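Local atomic coordinates of VP1 (PDB entry 4PCH), a protein that probably serves as the major structural protein of a polyomavirus capsid, its jelly-roll subunits assembling into pentamers. Residues L227-L238 with Q251-F262. Sequence-based numbering, arbitrary orientation.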
# COMPACT_ATOMS: atom_id res chain seq x y z
N LEU B 227 -22.94 -1.16 -19.28
CA LEU B 227 -22.13 -0.75 -18.12
C LEU B 227 -22.73 -1.32 -16.87
O LEU B 227 -23.94 -1.31 -16.71
CB LEU B 227 -22.10 0.77 -18.02
CG LEU B 227 -21.52 1.48 -19.25
CD1 LEU B 227 -21.65 2.97 -19.09
CD2 LEU B 227 -20.08 1.04 -19.53
N THR B 228 -21.87 -1.78 -15.96
CA THR B 228 -22.32 -2.35 -14.69
C THR B 228 -21.37 -1.83 -13.61
O THR B 228 -20.18 -1.69 -13.86
CB THR B 228 -22.31 -3.90 -14.70
OG1 THR B 228 -22.98 -4.38 -15.88
CG2 THR B 228 -23.02 -4.48 -13.48
N SER B 229 -21.91 -1.48 -12.44
CA SER B 229 -21.03 -1.03 -11.36
C SER B 229 -21.58 -1.35 -9.99
O SER B 229 -22.76 -1.65 -9.84
CB SER B 229 -20.74 0.47 -11.49
OG SER B 229 -21.86 1.27 -11.22
N ALA B 230 -20.70 -1.33 -8.98
CA ALA B 230 -21.14 -1.34 -7.60
C ALA B 230 -20.01 -0.76 -6.78
O ALA B 230 -18.84 -1.16 -6.95
CB ALA B 230 -21.43 -2.76 -7.13
N ASP B 231 -20.37 0.17 -5.90
CA ASP B 231 -19.40 0.87 -5.07
C ASP B 231 -19.95 1.02 -3.67
O ASP B 231 -20.73 1.93 -3.38
CB ASP B 231 -19.03 2.21 -5.70
CG ASP B 231 -18.24 2.04 -6.98
OD1 ASP B 231 -17.00 1.76 -6.92
OD2 ASP B 231 -18.86 2.10 -8.07
N MET B 232 -19.58 0.08 -2.81
CA MET B 232 -19.92 0.11 -1.39
C MET B 232 -18.69 0.59 -0.66
O MET B 232 -17.67 -0.09 -0.66
CB MET B 232 -20.31 -1.27 -0.90
CG MET B 232 -20.59 -1.26 0.61
SD MET B 232 -21.33 -2.77 1.24
CE MET B 232 -20.07 -3.95 0.83
N VAL B 233 -18.77 1.81 -0.14
CA VAL B 233 -17.64 2.46 0.51
C VAL B 233 -17.52 2.02 1.97
O VAL B 233 -16.44 2.11 2.54
CB VAL B 233 -17.75 4.00 0.42
CG1 VAL B 233 -16.47 4.66 0.90
CG2 VAL B 233 -18.02 4.46 -0.99
N GLY B 234 -18.61 1.52 2.56
CA GLY B 234 -18.58 0.96 3.92
C GLY B 234 -19.93 1.15 4.58
O GLY B 234 -20.95 1.17 3.87
N MET B 235 -19.94 1.28 5.90
CA MET B 235 -21.18 1.58 6.63
C MET B 235 -21.08 2.92 7.38
O MET B 235 -19.98 3.47 7.61
CB MET B 235 -21.55 0.43 7.55
CG MET B 235 -22.00 -0.83 6.80
SD MET B 235 -22.56 -2.08 8.00
CE MET B 235 -24.33 -1.84 7.76
N THR B 236 -22.24 3.40 7.81
CA THR B 236 -22.38 4.71 8.43
C THR B 236 -23.48 4.71 9.47
O THR B 236 -24.42 3.92 9.40
CB THR B 236 -22.67 5.81 7.37
OG1 THR B 236 -22.64 7.11 8.00
CG2 THR B 236 -23.98 5.61 6.66
N GLY B 237 -23.30 5.59 10.47
CA GLY B 237 -24.39 6.02 11.33
C GLY B 237 -25.13 7.21 10.73
O GLY B 237 -24.76 7.74 9.65
N LEU B 238 -26.15 7.65 11.43
CA LEU B 238 -26.92 8.83 11.01
C LEU B 238 -26.26 10.12 11.48
O LEU B 238 -25.52 10.13 12.46
CB LEU B 238 -28.33 8.78 11.58
CG LEU B 238 -29.08 7.48 11.33
CD1 LEU B 238 -30.49 7.56 11.94
CD2 LEU B 238 -29.12 7.08 9.88
N GLN B 251 -29.26 1.27 13.52
CA GLN B 251 -29.20 2.41 12.58
C GLN B 251 -28.06 2.33 11.55
O GLN B 251 -28.04 3.11 10.59
CB GLN B 251 -29.12 3.73 13.34
CG GLN B 251 -30.35 4.03 14.19
CD GLN B 251 -30.19 5.29 15.01
OE1 GLN B 251 -29.11 5.86 15.08
NE2 GLN B 251 -31.28 5.72 15.66
N ARG B 252 -27.16 1.35 11.69
CA ARG B 252 -26.04 1.26 10.76
C ARG B 252 -26.59 1.00 9.36
O ARG B 252 -27.49 0.15 9.16
CB ARG B 252 -25.06 0.15 11.16
CG ARG B 252 -24.39 0.32 12.50
CD ARG B 252 -23.37 1.44 12.50
NE ARG B 252 -22.17 1.06 11.74
CZ ARG B 252 -21.19 1.91 11.45
NH1 ARG B 252 -21.27 3.16 11.87
NH2 ARG B 252 -20.15 1.50 10.72
N THR B 253 -26.04 1.74 8.40
CA THR B 253 -26.54 1.81 7.05
C THR B 253 -25.39 1.65 6.06
O THR B 253 -24.29 2.12 6.30
CB THR B 253 -27.20 3.18 6.92
OG1 THR B 253 -28.41 3.19 7.72
CG2 THR B 253 -27.52 3.50 5.55
N VAL B 254 -25.63 1.03 4.92
CA VAL B 254 -24.61 0.98 3.87
C VAL B 254 -24.42 2.33 3.20
O VAL B 254 -25.39 3.00 2.80
CB VAL B 254 -24.95 -0.10 2.82
CG1 VAL B 254 -23.97 -0.04 1.67
CG2 VAL B 254 -24.97 -1.46 3.48
N GLN B 255 -23.16 2.73 3.06
CA GLN B 255 -22.77 3.92 2.30
C GLN B 255 -22.25 3.51 0.96
O GLN B 255 -21.24 2.80 0.86
CB GLN B 255 -21.66 4.71 3.02
CG GLN B 255 -21.13 5.92 2.25
CD GLN B 255 -22.13 7.05 2.22
OE1 GLN B 255 -22.41 7.69 3.27
NE2 GLN B 255 -22.69 7.30 1.05
N ALA B 256 -22.94 3.96 -0.09
CA ALA B 256 -22.46 3.74 -1.44
C ALA B 256 -21.83 4.99 -2.01
O ALA B 256 -21.94 6.08 -1.45
CB ALA B 256 -23.62 3.29 -2.34
N GLY B 257 -21.12 4.85 -3.12
CA GLY B 257 -20.70 6.03 -3.89
C GLY B 257 -21.90 6.84 -4.33
O GLY B 257 -23.01 6.34 -4.38
N TYR B 258 -21.68 8.12 -4.62
CA TYR B 258 -22.72 8.98 -5.12
C TYR B 258 -23.09 8.68 -6.56
O TYR B 258 -24.13 9.12 -7.07
CB TYR B 258 -22.22 10.41 -5.06
CG TYR B 258 -21.95 10.96 -3.67
CD1 TYR B 258 -22.58 10.43 -2.53
CD2 TYR B 258 -21.18 12.10 -3.53
CE1 TYR B 258 -22.38 11.00 -1.29
CE2 TYR B 258 -21.00 12.70 -2.28
CZ TYR B 258 -21.60 12.14 -1.17
OH TYR B 258 -21.41 12.78 0.04
N GLY B 259 -22.17 8.02 -7.24
CA GLY B 259 -22.32 7.67 -8.65
C GLY B 259 -21.00 7.14 -9.17
O GLY B 259 -19.95 7.29 -8.54
N ARG B 260 -21.04 6.47 -10.33
CA ARG B 260 -19.82 6.04 -11.02
C ARG B 260 -19.87 6.53 -12.45
O ARG B 260 -20.77 6.14 -13.21
CB ARG B 260 -19.54 4.52 -10.99
CG ARG B 260 -18.29 4.17 -11.79
CD ARG B 260 -17.83 2.73 -11.62
NE ARG B 260 -17.15 2.53 -10.32
CZ ARG B 260 -15.86 2.78 -10.10
NH1 ARG B 260 -15.07 3.25 -11.06
NH2 ARG B 260 -15.33 2.57 -8.90
N PHE B 261 -18.92 7.40 -12.78
CA PHE B 261 -18.75 7.98 -14.12
C PHE B 261 -18.08 6.98 -15.05
O PHE B 261 -17.14 6.33 -14.66
CB PHE B 261 -17.91 9.27 -14.04
CG PHE B 261 -17.57 9.88 -15.37
CD1 PHE B 261 -18.51 10.61 -16.06
CD2 PHE B 261 -16.30 9.70 -15.94
CE1 PHE B 261 -18.23 11.18 -17.29
CE2 PHE B 261 -16.02 10.28 -17.16
CZ PHE B 261 -16.97 11.00 -17.84
N PHE B 262 -18.52 6.94 -16.32
CA PHE B 262 -17.82 6.21 -17.37
C PHE B 262 -17.76 7.11 -18.60
O PHE B 262 -18.74 7.79 -18.91
CB PHE B 262 -18.59 4.97 -17.82
CG PHE B 262 -18.65 3.86 -16.80
CD1 PHE B 262 -19.61 3.87 -15.80
CD2 PHE B 262 -17.77 2.77 -16.88
CE1 PHE B 262 -19.70 2.81 -14.90
CE2 PHE B 262 -17.86 1.71 -15.98
CZ PHE B 262 -18.85 1.73 -15.00
O HOH W 1 -20.37 5.93 10.99
O HOH W 2 -26.82 6.09 13.93
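Two antiparallel strands of the VP1 jelly roll, 227-236 and 253-256, pair edge to edge, with a classic beta bulge at V233 and G234, both opposite Q255. Q255 O takes a bond from V233 N (2.8 Å) and a weak one from G234 N, while Q255 N returns a bond to G234 O. At G234 the backbone angles would press any CB against the carbonyl O of V233, so glycine fits. T236 and T253 exchange two backbone bonds, and their side chains run alongside each other on the same face of the sheet, the T236 methyl CG2 4.0 Å from T253 CB. Past G257, whose N still bonds D231 O, the second strand leaves the pairing and runs on through R260 to F262 in the layer facing the first, so side chains take over. R260 and D231 form a two-pronged salt bridge. NH2 meets OD1 at 2.7 Å, nearly straight, and NE meets OD2 at 2.9 Å. Both nitrogens come from the syn side, tilted out of the carboxylate plane. The bend of R260 at chi3 (-76°) turns the guanidinium edge to the carboxylate, their planes 30° apart. Farther along, L227 CD2 makes a CH-pi contact over one face of the F262 ring, 4.2 Å from its centroid, a branched methyl against a flat apolar surface. Because D231 and R260 are both buried, their paired bonds probably offset the cost of enclosing two charges within the sandwich.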